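PDB 2QJ8: Mlr6093 protein from Mesorhizobium loti, which is probably a zinc-dependent hydrolase of the succinylglutamate desuccinylase/aspartoacylase family, acting on ester bonds or on the carbon-nitrogen bonds of linear amides. Local coordinates for residues P145-A150 with A310-M315; S304-F309 with A324-P329. All blocks are in the same frame, centred on the assembly; numbering follows the deposited sequence. Where two conformers were deposited one is given.

Contact 1: residues P145-A150 with A310-M315; sequences PTWDCA and AIRSAM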
loop_
_atom_site.group_PDB
_atom_site.type_symbol
_atom_site.label_atom_id
_atom_site.label_comp_id
_atom_site.label_asym_id
_atom_site.label_seq_id
_atom_site.Cartn_x
_atom_site.Cartn_y
_atom_site.Cartn_z
ATOM N N PRO A 145 -5.100 3.045 -0.070
ATOM C CA PRO A 145 -3.715 2.464 -0.104
ATOM C C PRO A 145 -3.414 1.605 -1.333
ATOM O O PRO A 145 -2.282 1.204 -1.548
ATOM C CB PRO A 145 -3.630 1.564 1.131
ATOM C CG PRO A 145 -4.914 1.526 1.701
ATOM C CD PRO A 145 -5.931 2.345 0.923
ATOM N N THR A 146 -4.447 1.279 -2.094
ATOM C CA THR A 146 -4.305 0.584 -3.357
ATOM C C THR A 146 -4.130 1.568 -4.527
ATOM O O THR A 146 -4.113 1.149 -5.686
ATOM C CB THR A 146 -5.525 -0.252 -3.609
ATOM O OG1 THR A 146 -6.684 0.584 -3.668
ATOM C CG2 THR A 146 -5.686 -1.345 -2.543
ATOM N N TRP A 147 -4.036 2.870 -4.238
ATOM C CA TRP A 147 -3.841 3.891 -5.246
ATOM C C TRP A 147 -2.554 4.636 -4.956
ATOM O O TRP A 147 -2.114 4.700 -3.816
ATOM C CB TRP A 147 -4.937 4.947 -5.188
ATOM C CG TRP A 147 -6.259 4.588 -5.675
ATOM C CD1 TRP A 147 -7.269 4.013 -4.950
ATOM C CD2 TRP A 147 -6.787 4.836 -6.979
ATOM N NE1 TRP A 147 -8.386 3.873 -5.733
ATOM C CE2 TRP A 147 -8.123 4.383 -6.982
ATOM C CE3 TRP A 147 -6.266 5.398 -8.146
ATOM C CZ2 TRP A 147 -8.936 4.458 -8.120
ATOM C CZ3 TRP A 147 -7.070 5.491 -9.261
ATOM C CH2 TRP A 147 -8.393 5.021 -9.245
ATOM N N ASP A 148 -1.952 5.151 -6.019
ATOM C CA ASP A 148 -0.894 6.124 -5.939
ATOM C C ASP A 148 -1.604 7.381 -6.497
ATOM O O ASP A 148 -2.345 7.282 -7.472
ATOM C CB ASP A 148 0.261 5.754 -6.837
ATOM C CG ASP A 148 1.516 6.532 -6.526
ATOM O OD1 ASP A 148 1.623 7.178 -5.463
ATOM O OD2 ASP A 148 2.442 6.486 -7.348
ATOM N N CYS A 149 -1.439 8.524 -5.845
ATOM C CA CYS A 149 -1.988 9.767 -6.336
ATOM C C CYS A 149 -1.011 10.894 -6.063
ATOM O O CYS A 149 -0.120 10.771 -5.212
ATOM C CB CYS A 149 -3.374 10.060 -5.761
ATOM S SG CYS A 149 -3.432 10.538 -4.038
ATOM N N ALA A 150 -1.183 11.984 -6.801
ATOM C CA ALA A 150 -0.345 13.163 -6.656
ATOM C C ALA A 150 -0.540 13.798 -5.273
ATOM O O ALA A 150 -1.652 13.743 -4.755
ATOM C CB ALA A 150 -0.724 14.181 -7.724
ATOM N N ALA A 310 -4.090 9.970 -10.529
ATOM C CA ALA A 310 -4.099 8.809 -9.671
ATOM C C ALA A 310 -4.220 7.549 -10.508
ATOM O O ALA A 310 -4.849 7.566 -11.568
ATOM C CB ALA A 310 -5.264 8.905 -8.659
ATOM N N ILE A 311 -3.612 6.465 -10.032
ATOM C CA ILE A 311 -3.651 5.175 -10.727
ATOM C C ILE A 311 -3.516 4.050 -9.703
ATOM O O ILE A 311 -2.767 4.189 -8.741
ATOM C CB ILE A 311 -2.583 5.085 -11.849
ATOM C CG1 ILE A 311 -2.862 3.841 -12.736
ATOM C CG2 ILE A 311 -1.149 5.141 -11.266
ATOM C CD1 ILE A 311 -2.090 3.768 -13.975
ATOM N N ARG A 312 -4.301 2.976 -9.885
ATOM C CA ARG A 312 -4.269 1.816 -8.988
ATOM C C ARG A 312 -2.982 1.054 -9.096
ATOM O O ARG A 312 -2.340 1.057 -10.157
ATOM C CB ARG A 312 -5.361 0.787 -9.311
ATOM C CG ARG A 312 -6.726 1.114 -8.848
ATOM C CD ARG A 312 -7.606 -0.165 -8.875
ATOM N NE ARG A 312 -9.030 0.124 -8.685
ATOM C CZ ARG A 312 -9.606 0.507 -7.539
ATOM N NH1 ARG A 312 -8.916 0.681 -6.413
ATOM N NH2 ARG A 312 -10.914 0.751 -7.530
ATOM N N SER A 313 -2.626 0.371 -8.007
ATOM C CA SER A 313 -1.490 -0.532 -7.961
ATOM C C SER A 313 -1.983 -1.814 -8.601
ATOM O O SER A 313 -3.195 -1.997 -8.770
ATOM C CB SER A 313 -1.112 -0.837 -6.518
ATOM O OG SER A 313 -0.833 0.377 -5.830
ATOM N N ALA A 314 -1.061 -2.684 -8.978
ATOM C CA ALA A 314 -1.430 -3.991 -9.540
ATOM C C ALA A 314 -2.283 -4.742 -8.508
ATOM O O ALA A 314 -1.850 -4.978 -7.362
ATOM C CB ALA A 314 -0.213 -4.778 -9.924
HETATM N N MSE A 315 -3.524 -5.055 -8.881
HETATM C CA MSE A 315 -4.473 -5.659 -7.952
HETATM C C MSE A 315 -5.621 -6.271 -8.715
HETATM O O MSE A 315 -5.819 -5.935 -9.873
HETATM C CB MSE A 315 -5.071 -4.555 -7.057
HETATM C CG MSE A 315 -5.986 -3.538 -7.835
HETATM SE SE MSE A 315 -6.833 -2.167 -6.767
HETATM C CE MSE A 315 -7.613 -3.309 -5.356
#
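Trp147 and Arg312 both hold CG anti to their own carbonyl carbon, beside the backbone N (chi1 -73° and -78°); as directly opposed residues of an antiparallel pair, their side chains rise on the same face of the sheet. The pair is non-hydrogen-bonded, with CA atoms 4.3 Å apart. In one of its two modelled conformers Arg312 sets CG almost on the normal of the Trp147 six-membered ring, 4.0 Å from the centroid, a CH-pi contact. The arginine chain then runs extended from CG to NE, and the guanidinium plane is turned 42° from the indole, with Trp147 CZ2 4.0 Å above its centre. Arg312 NH1 and Trp147 NE1 come close, but both are donors; the charge is answered by a salt bridge from NH2 to Glu321. Thr146 OG1 lies at the guanidinium edge, near its plane. The benzene edge of the indole abuts the backbone, where CE3 is 3.4 Å from Ile311 N, nearly in the ring plane. Strand 147-149 follows closely on strand 136-144 and pairs with strand 306-312, joining the catalytic-domain sequence to the strand-rich C-terminal part of the chain; Phe143 meets the Trp147 ring edge-to-face. On the Trp147 face, Cys149 CB packs 3.6 Å from Ala310 CB. Between the Trp147-Arg312 and Cys149-Ala310 pairs, Asp148 and Ile311 form a hydrogen-bonded pair, Asp148 N giving to Ile311 O at 3.0 Å and Ile311 N giving back to Asp148 O. Beyond the strand end Ser313 N binds Thr146 O at 2.9 Å; Ser313 OG adds a weak bond to the same oxygen. The selenomethionine Met315 crosses Thr146 at about a right angle, its SE 3.9 Å from Thr146 CB and its CE beside Thr146 CG2.

Contact 2: residues S304-F309 with A324-P329; sequences SKSTVF and AILARP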
loop_
_atom_site.group_PDB
_atom_site.type_symbol
_atom_site.label_atom_id
_atom_site.label_comp_id
_atom_site.label_asym_id
_atom_site.label_seq_id
_atom_site.Cartn_x
_atom_site.Cartn_y
_atom_site.Cartn_z
ATOM N N SER A 304 -8.354 11.246 -23.721
ATOM C CA SER A 304 -7.847 12.545 -24.136
ATOM C C SER A 304 -6.445 12.743 -23.600
ATOM O O SER A 304 -5.991 12.006 -22.714
ATOM C CB SER A 304 -8.732 13.703 -23.620
ATOM O OG SER A 304 -8.457 13.988 -22.266
ATOM N N LYS A 305 -5.774 13.761 -24.135
ATOM C CA LYS A 305 -4.448 14.120 -23.679
ATOM C C LYS A 305 -4.670 14.628 -22.272
ATOM O O LYS A 305 -5.523 15.476 -22.061
ATOM C CB LYS A 305 -3.817 15.203 -24.568
ATOM C CG LYS A 305 -2.413 15.563 -24.156
ATOM C CD LYS A 305 -1.804 16.592 -25.047
ATOM C CE LYS A 305 -0.414 16.948 -24.556
ATOM N NZ LYS A 305 0.524 15.789 -24.592
ATOM N N SER A 306 -3.945 14.067 -21.310
ATOM C CA SER A 306 -4.143 14.391 -19.915
ATOM C C SER A 306 -2.945 13.978 -19.071
ATOM O O SER A 306 -1.987 13.389 -19.597
ATOM C CB SER A 306 -5.418 13.678 -19.432
ATOM O OG SER A 306 -5.457 12.352 -19.948
ATOM N N THR A 307 -2.990 14.344 -17.781
ATOM C CA THR A 307 -1.965 13.983 -16.799
ATOM C C THR A 307 -2.514 12.917 -15.892
ATOM O O THR A 307 -3.695 12.922 -15.580
ATOM C CB THR A 307 -1.515 15.216 -15.962
ATOM O OG1 THR A 307 -0.971 16.198 -16.855
ATOM C CG2 THR A 307 -0.445 14.861 -14.952
ATOM N N VAL A 308 -1.673 11.984 -15.483
ATOM C CA VAL A 308 -2.084 10.955 -14.523
ATOM C C VAL A 308 -2.093 11.554 -13.128
ATOM O O VAL A 308 -1.052 11.904 -12.597
ATOM C CB VAL A 308 -1.196 9.701 -14.524
ATOM C CG1 VAL A 308 -1.709 8.699 -13.456
ATOM C CG2 VAL A 308 -1.167 9.055 -15.930
ATOM N N PHE A 309 -3.284 11.679 -12.557
ATOM C CA PHE A 309 -3.437 12.212 -11.222
ATOM C C PHE A 309 -3.369 11.064 -10.243
ATOM O O PHE A 309 -2.692 11.173 -9.250
ATOM C CB PHE A 309 -4.747 12.987 -11.062
ATOM C CG PHE A 309 -5.092 13.271 -9.618
ATOM C CD1 PHE A 309 -4.459 14.298 -8.941
ATOM C CD2 PHE A 309 -6.014 12.477 -8.923
ATOM C CE1 PHE A 309 -4.757 14.557 -7.628
ATOM C CE2 PHE A 309 -6.291 12.723 -7.583
ATOM C CZ PHE A 309 -5.663 13.777 -6.944
ATOM N N ALA A 324 -7.951 4.424 -12.928
ATOM C CA ALA A 324 -7.081 5.567 -13.117
ATOM C C ALA A 324 -7.905 6.858 -13.145
ATOM O O ALA A 324 -9.066 6.848 -13.584
ATOM C CB ALA A 324 -6.243 5.397 -14.432
ATOM N N ILE A 325 -7.318 7.935 -12.618
ATOM C CA ILE A 325 -7.934 9.259 -12.658
ATOM C C ILE A 325 -6.969 10.171 -13.389
ATOM O O ILE A 325 -5.854 10.421 -12.923
ATOM C CB ILE A 325 -8.251 9.822 -11.285
ATOM C CG1 ILE A 325 -9.213 8.877 -10.560
ATOM C CG2 ILE A 325 -8.898 11.207 -11.430
ATOM C CD1 ILE A 325 -9.440 9.263 -9.179
ATOM N N LEU A 326 -7.405 10.625 -14.554
ATOM C CA LEU A 326 -6.637 11.505 -15.411
ATOM C C LEU A 326 -7.210 12.905 -15.174
ATOM O O LEU A 326 -8.327 13.050 -14.683
ATOM C CB LEU A 326 -6.746 11.056 -16.876
ATOM C CG LEU A 326 -5.842 9.918 -17.381
ATOM C CD1 LEU A 326 -5.462 8.877 -16.357
ATOM C CD2 LEU A 326 -6.411 9.259 -18.650
ATOM N N ALA A 327 -6.404 13.920 -15.436
ATOM C CA ALA A 327 -6.817 15.304 -15.259
ATOM C C ALA A 327 -6.227 16.160 -16.359
ATOM O O ALA A 327 -5.184 15.826 -16.942
ATOM C CB ALA A 327 -6.387 15.809 -13.893
ATOM N N ARG A 328 -6.898 17.268 -16.631
ATOM C CA ARG A 328 -6.469 18.195 -17.650
ATOM C C ARG A 328 -6.347 19.570 -17.081
ATOM O O ARG A 328 -7.099 19.911 -16.196
ATOM C CB ARG A 328 -7.504 18.237 -18.747
ATOM C CG ARG A 328 -7.746 16.905 -19.375
ATOM C CD ARG A 328 -8.760 17.063 -20.458
ATOM N NE ARG A 328 -9.745 16.004 -20.411
ATOM C CZ ARG A 328 -10.838 15.950 -21.173
ATOM N NH1 ARG A 328 -11.095 16.892 -22.094
ATOM N NH2 ARG A 328 -11.673 14.915 -21.030
ATOM N N PRO A 329 -5.438 20.394 -17.635
ATOM C CA PRO A 329 -5.298 21.745 -17.087
ATOM C C PRO A 329 -6.561 22.599 -17.289
ATOM O O PRO A 329 -7.231 22.476 -18.313
ATOM C CB PRO A 329 -4.131 22.321 -17.882
ATOM C CG PRO A 329 -4.134 21.563 -19.130
ATOM C CD PRO A 329 -4.558 20.190 -18.793
#
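The antiparallel pairing of strands 306-312 and 322-329 centres on Thr307 and Ala327, with a strong twist: the two short segments run at 134° to each other. Thr307 N gives a nearly straight bond to Ala327 O at 2.8 Å, and Ala327 N returns one to Thr307 O at 2.9 Å. Phe309 N reaches Ile325 O, also at 2.9 Å. Phe309 and Ile325 lie side by side, the ring touching with CD2, 4.0 Å from Ile325 CG2. Both strands are interior: strand 277-278 borders 306-312, strand 250-261 borders 322-329, and Leu180 of strand 178-182 packs on Phe309 and Ala327. On the sheet face opposite the Thr307 and Ala327 side chains, Val308 CG2 meets Leu326 CD1 at 4.3 Å. Ser306 OG, between its backbone N and carbonyl carbon (chi1 42°), binds Ser304 O at 2.8 Å from above the carbonyl plane and also rests 3.5 Å from Leu326 CD2. At the start of 304-309, Ser304 OG sits over one face of the Arg328 guanidinium, toward its rim; its 3.0 Å approach to Arg328 NE is too poorly angled for a hydrogen bond, and NE instead makes a salt bridge to Asp258. An alanine in place of Arg328 would probably leave Asp258 without its charged mate and open a gap where CG and CD now pack against Lys305 O and CD against Ser304 OG.

Overall arrangement
Contacts 1 and 2 share strand 306-312: contact 2 pairs its first half with strand 322-329, contact 1 its second half with strand 147-149. Their centres are about 14 Å apart, and they lie on the same side of the chain's centre. Two probable backbone hydrogen bonds carry the pairing from one to the other, Ala310 O to Ile325 N at 2.7 Å and Ala150 N to Phe309 O at 3.0 Å. The indole also bridges them, Trp147 CH2 lying 3.8 Å from Ala324 N. Thus the C-terminal strand 322-329 is connected, through 306-312, to the short strand 147-149, which belongs to the catalytic-domain sequence.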